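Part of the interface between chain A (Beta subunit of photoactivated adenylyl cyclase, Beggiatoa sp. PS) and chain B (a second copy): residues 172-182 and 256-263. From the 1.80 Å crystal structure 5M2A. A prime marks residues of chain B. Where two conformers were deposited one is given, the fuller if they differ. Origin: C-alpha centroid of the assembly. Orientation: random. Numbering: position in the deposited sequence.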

ATOM      1  N   PRO A 172      12.605  15.573  17.669  1.00 24.30           N
ATOM      2  CA  PRO A 172      13.443  14.455  17.221  1.00 23.30           C
ATOM      3  C   PRO A 172      12.609  13.438  16.457  1.00 21.78           C
ATOM      4  O   PRO A 172      11.408  13.291  16.678  1.00 20.70           O
ATOM      5  N   VAL A 173      13.287  12.720  15.555  1.00 21.88           N
ATOM      6  CA  VAL A 173      12.578  11.832  14.633  0.50 20.68           C
ATOM      7  C   VAL A 173      11.719  10.831  15.387  1.00 19.90           C
ATOM      8  O   VAL A 173      10.567  10.580  15.013  1.00 18.74           O
ATOM      9  N   ASN A 174      12.232  10.236  16.471  1.00 24.56           N
ATOM     10  CA  ASN A 174      11.453   9.226  17.172  0.72 24.20           C
ATOM     11  C   ASN A 174      10.166   9.811  17.739  1.00 23.43           C
ATOM     12  O   ASN A 174       9.131   9.130  17.768  1.00 19.98           O
ATOM     13  N   GLU A 175      10.198  11.083  18.152  1.00 19.71           N
ATOM     14  CA  GLU A 175       8.996  11.713  18.691  1.00 20.12           C
ATOM     15  C   GLU A 175       7.999  12.049  17.590  1.00 17.97           C
ATOM     16  O   GLU A 175       6.784  11.987  17.808  1.00 19.49           O
ATOM     17  N   VAL A 176       8.485  12.428  16.406  1.00 17.94           N
ATOM     18  CA  VAL A 176       7.578  12.667  15.285  1.00 16.94           C
ATOM     19  C   VAL A 176       6.866  11.374  14.908  1.00 16.04           C
ATOM     20  O   VAL A 176       5.662  11.367  14.622  1.00 17.19           O
ATOM     21  N   VAL A 177       7.603  10.264  14.898  1.00 17.30           N
ATOM     22  CA  VAL A 177       7.030   8.983  14.496  1.00 17.33           C
ATOM     23  C   VAL A 177       5.926   8.557  15.461  1.00 17.01           C
ATOM     24  O   VAL A 177       4.856   8.109  15.037  1.00 17.37           O
ATOM     25  N   ILE A 178       6.172   8.671  16.768  1.00 16.84           N
ATOM     26  CA  ILE A 178       5.135   8.353  17.748  1.00 19.82           C
ATOM     27  C   ILE A 178       3.899   9.199  17.499  1.00 19.26           C
ATOM     28  O   ILE A 178       2.761   8.705  17.530  1.00 17.68           O
ATOM     29  N   LEU A 179       4.105  10.487  17.232  1.00 19.80           N
ATOM     30  CA  LEU A 179       2.980  11.388  17.038  1.00 14.94           C
ATOM     31  C   LEU A 179       2.207  11.046  15.770  1.00 15.89           C
ATOM     32  O   LEU A 179       0.970  11.029  15.776  1.00 17.31           O
ATOM     33  N   VAL A 180       2.911  10.777  14.670  1.00 15.22           N
ATOM     34  CA  VAL A 180       2.219  10.486  13.420  1.00 15.91           C
ATOM     35  C   VAL A 180       1.507   9.142  13.504  1.00 16.86           C
ATOM     36  O   VAL A 180       0.371   8.998  13.035  1.00 14.95           O
ATOM     37  N   ASN A 181       2.145   8.137  14.123  1.00 16.98           N
ATOM     38  CA  ASN A 181       1.465   6.850  14.303  1.00 16.97           C
ATOM     39  C   ASN A 181       0.175   7.003  15.103  1.00 15.92           C
ATOM     40  O   ASN A 181      -0.823   6.326  14.823  1.00 18.29           O
ATOM     41  N   ARG A 182       0.185   7.855  16.130  1.00 15.96           N
ATOM     42  CA  ARG A 182      -1.014   8.032  16.943  1.00 15.25           C
ATOM     43  C   ARG A 182      -2.117   8.680  16.124  1.00 15.01           C
ATOM     44  O   ARG A 182      -3.280   8.260  16.173  1.00 18.00           O
TER
ATOM     45  N   VAL B 256      13.894  14.008   5.245  1.00 16.44           N
ATOM     46  CA  VAL B 256      12.591  13.374   5.391  1.00 20.10           C
ATOM     47  C   VAL B 256      12.744  12.170   6.299  1.00 19.35           C
ATOM     48  O   VAL B 256      13.779  11.496   6.293  1.00 20.80           O
ATOM     49  N   ILE B 257      11.707  11.910   7.081  1.00 17.62           N
ATOM     50  CA  ILE B 257      11.623  10.689   7.867  1.00 15.42           C
ATOM     51  C   ILE B 257      11.050   9.630   6.945  1.00 16.91           C
ATOM     52  O   ILE B 257       9.963   9.810   6.391  1.00 21.57           O
ATOM     53  N   GLU B 258      11.779   8.534   6.759  1.00 19.33           N
ATOM     54  CA  GLU B 258      11.326   7.451   5.904  1.00 21.35           C
ATOM     55  C   GLU B 258      11.059   6.226   6.761  1.00 22.28           C
ATOM     56  O   GLU B 258      11.911   5.832   7.562  1.00 22.41           O
ATOM     57  N   GLY B 259       9.893   5.615   6.594  1.00 26.29           N
ATOM     58  CA  GLY B 259       9.647   4.389   7.328  1.00 25.77           C
ATOM     59  C   GLY B 259       8.216   3.908   7.225  1.00 21.74           C
ATOM     60  O   GLY B 259       7.402   4.416   6.441  1.00 20.59           O
ATOM     61  N   ASN B 260       7.940   2.893   8.044  1.00 20.49           N
ATOM     62  CA  ASN B 260       6.650   2.225   8.101  1.00 19.43           C
ATOM     63  C   ASN B 260       5.826   2.841   9.217  1.00 24.12           C
ATOM     64  O   ASN B 260       6.251   2.843  10.379  1.00 24.82           O
ATOM     65  N   MET B 261       4.651   3.348   8.880  1.00 19.95           N
ATOM     66  CA  MET B 261       3.857   4.023   9.892  0.60 18.57           C
ATOM     67  C   MET B 261       2.397   3.609   9.788  1.00 18.03           C
ATOM     68  O   MET B 261       1.933   3.070   8.778  1.00 19.55           O
ATOM     69  N   GLY B 262       1.689   3.840  10.886  1.00 18.69           N
ATOM     70  CA  GLY B 262       0.309   3.421  11.012  1.00 22.68           C
ATOM     71  C   GLY B 262       0.037   2.652  12.286  1.00 24.28           C
ATOM     72  O   GLY B 262       0.612   2.932  13.339  1.00 23.41           O
ATOM     73  N   SER B 263      -0.843   1.663  12.186  1.00 22.18           N
ATOM     74  CA  SER B 263      -1.303   0.883  13.319  1.00 22.55           C
ATOM     75  C   SER B 263      -1.563  -0.540  12.842  1.00 23.00           C
ATOM     76  O   SER B 263      -1.405  -0.858  11.662  1.00 24.26           O
TER

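A single asparagine supplies all the direct polar bonding in this otherwise apolar contact: Asn181, on the helix of chain A, uses its amide to hold the backbone of chain B at two points. Its CA-to-CB bond runs sideways to the other stretch, but chi1 near -77° (m) and chi2 near -23° bring the amide end closer. Asn181 OD1 accepts a hydrogen bond from Gly262′ N at 2.9 Å, nearly straight with an angle of 168° at the hydrogen. The other end of the amide reaches chain B through water 1, which accepts from Asn181 ND2 (3.1 Å) and donates to Asn260′ O (2.6 Å). The amide thus spends its acceptor on a backbone NH and its donor, by way of the water, on a backbone carbonyl. Gly262′ has no side chain, and its CA lies 4.9 Å from Asn181 CA, so backbone and helix come close here. The phi/psi of 130/-144 would jam a CB against the carbonyl O of Met261′, which by itself calls for glycine. Asn181 OD1 also lies 3.2 Å from Met261′ CB, a tight contact beside the hydrogen bond.

The rest is packing of aliphatic groups. Helix 173-182 crosses strand 256-258 at -65°, with the axes 10.1 Å apart at closest approach; Ile257′ and, further along chain B, Met261′ point their CB atoms toward the helix. Ile257′ (chi1 m, chi2 t) gives up the largest area to the contact, 83 Å², and meets three valines: its CG1 lies 3.9 Å from Val173 CG2, its CD1 3.5 Å from Val176 CG1, and its CG2 3.9 Å from Val177 CG2. Val173 (p) and Val176 (t) direct their CB atoms toward the strand; Val177 (t) points sideways, yet its CG2 still reaches across.

Met261′ (m, t, m) continues this apolar surface toward the end of the helical stretch. Its SD sits 4.4 Å from Val177 CG2, so Val177 touches both Ile257′ and Met261′, and Met261′ CE lies 3.4 Å from Val180 CG1. Val180 (t) also points sideways and is buried, as are Val176, Val177, Ile257′ and Met261′. By contrast, Glu175, Ile178 and Leu179 are out of reach of chain B, and Arg182 points away. On chain B, the CB of Asn260′ likewise points away; its backbone O accepts from water 1. Together the two stretches bury 375 Å².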

ATOM      1  CB  PRO A 172      13.992  13.860  18.520  1.00 28.92           C
ATOM      2  CG  PRO A 172      13.067  14.352  19.599  1.00 35.82           C
ATOM      3  CD  PRO A 172      12.570  15.692  19.138  1.00 30.77           C
ATOM      4  CB  VAL A 173      13.571  11.140  13.669  0.50 24.39           C
ATOM      5  CG1 VAL A 173      14.781  10.623  14.407  0.50 22.55           C
ATOM      6  CG2 VAL A 173      12.876  10.006  12.919  0.50 24.64           C
ATOM      7  CB  ASN A 174      12.306   8.579  18.266  0.72 26.35           C
ATOM      8  CG  ASN A 174      13.481   7.793  17.693  0.72 27.82           C
ATOM      9  OD1 ASN A 174      13.479   7.436  16.518  0.72 24.38           O
ATOM     10  ND2 ASN A 174      14.492   7.530  18.519  0.72 24.10           N
ATOM     11  CB  GLU A 175       9.377  12.970  19.475  1.00 24.76           C
ATOM     12  CG  GLU A 175      10.190  12.668  20.723  1.00 28.45           C
ATOM     13  CD  GLU A 175       9.425  11.822  21.721  1.00 35.11           C
ATOM     14  OE1 GLU A 175       8.218  12.073  21.922  1.00 34.81           O
ATOM     15  OE2 GLU A 175      10.025  10.890  22.289  1.00 42.70           O
ATOM     16  CB  VAL A 176       8.349  13.254  14.088  1.00 19.11           C
ATOM     17  CG1 VAL A 176       7.471  13.286  12.829  1.00 21.83           C
ATOM     18  CG2 VAL A 176       8.880  14.648  14.405  1.00 20.52           C
ATOM     19  CB  VAL A 177       8.146   7.926  14.393  1.00 20.55           C
ATOM     20  CG1 VAL A 177       7.544   6.502  14.323  1.00 24.34           C
ATOM     21  CG2 VAL A 177       9.015   8.212  13.176  1.00 24.88           C
ATOM     22  CB  ILE A 178       5.681   8.552  19.174  1.00 20.18           C
ATOM     23  CG1 ILE A 178       6.695   7.463  19.509  1.00 22.53           C
ATOM     24  CG2 ILE A 178       4.554   8.616  20.202  1.00 21.59           C
ATOM     25  CD1 ILE A 178       7.634   7.844  20.671  1.00 24.42           C
ATOM     26  CB  LEU A 179       3.486  12.832  17.003  1.00 18.75           C
ATOM     27  CG  LEU A 179       2.477  13.938  16.694  1.00 29.41           C
ATOM     28  CD1 LEU A 179       2.799  15.187  17.488  1.00 31.89           C
ATOM     29  CD2 LEU A 179       2.452  14.268  15.211  1.00 26.00           C
ATOM     30  CB  VAL A 180       3.212  10.540  12.240  1.00 18.08           C
ATOM     31  CG1 VAL A 180       2.505  10.196  10.947  1.00 18.56           C
ATOM     32  CG2 VAL A 180       3.812  11.949  12.113  1.00 16.17           C
ATOM     33  CB  ASN A 181       2.384   5.841  14.999  1.00 16.47           C
ATOM     34  CG  ASN A 181       3.424   5.254  14.064  1.00 20.06           C
ATOM     35  OD1 ASN A 181       3.239   5.238  12.851  1.00 21.54           O
ATOM     36  ND2 ASN A 181       4.520   4.757  14.633  1.00 21.99           N
ATOM     37  CB  ARG A 182      -0.696   8.881  18.176  1.00 19.27           C
ATOM     38  CG  ARG A 182      -1.866   9.000  19.151  1.00 16.42           C
ATOM     39  CD  ARG A 182      -2.297   7.635  19.688  1.00 20.06           C
ATOM     40  NE  ARG A 182      -3.307   7.759  20.745  1.00 25.61           N
ATOM     41  CZ  ARG A 182      -3.014   7.978  22.022  1.00 25.58           C
ATOM     42  NH1 ARG A 182      -1.746   8.109  22.394  1.00 21.20           N
ATOM     43  NH2 ARG A 182      -3.985   8.078  22.929  1.00 27.42           N
TER
ATOM     44  CB  VAL B 256      11.965  12.933   4.051  1.00 26.01           C
ATOM     45  CG1 VAL B 256      11.686  14.137   3.160  1.00 22.38           C
ATOM     46  CG2 VAL B 256      12.852  11.903   3.356  1.00 28.91           C
ATOM     47  CB  ILE B 257      10.738  10.892   9.105  1.00 16.52           C
ATOM     48  CG1 ILE B 257      11.338  11.985   9.994  1.00 22.67           C
ATOM     49  CG2 ILE B 257      10.561   9.586   9.858  1.00 20.40           C
ATOM     50  CD1 ILE B 257      10.431  12.437  11.110  1.00 23.50           C
ATOM     51  CB  GLU B 258      12.371   7.108   4.829  1.00 27.82           C
ATOM     52  CG  GLU B 258      11.995   5.876   4.023  1.00 30.89           C
ATOM     53  CD  GLU B 258      12.845   5.691   2.779  1.00 40.77           C
ATOM     54  OE1 GLU B 258      14.050   6.027   2.810  1.00 36.11           O
ATOM     55  OE2 GLU B 258      12.296   5.205   1.764  1.00 44.78           O
ATOM     56  CB  ASN B 260       6.845   0.739   8.371  1.00 25.26           C
ATOM     57  CG  ASN B 260       7.639   0.067   7.290  1.00 27.85           C
ATOM     58  OD1 ASN B 260       7.071  -0.460   6.349  1.00 28.16           O
ATOM     59  ND2 ASN B 260       8.964   0.100   7.408  1.00 26.64           N
ATOM     60  CB  MET B 261       4.036   5.544   9.781  0.60 23.48           C
ATOM     61  CG  MET B 261       5.495   5.966  10.022  0.60 26.57           C
ATOM     62  SD  MET B 261       5.728   7.723  10.220  0.60 34.79           S
ATOM     63  CE  MET B 261       4.575   8.267   8.978  0.60 36.60           C
ATOM     64  CB  SER B 263      -2.575   1.483  13.923  1.00 23.30           C
ATOM     65  OG  SER B 263      -3.645   1.394  12.987  1.00 28.07           O
TER
HETATM   66  O   HOH W   1       6.439   3.002  12.973  1.00 29.57           O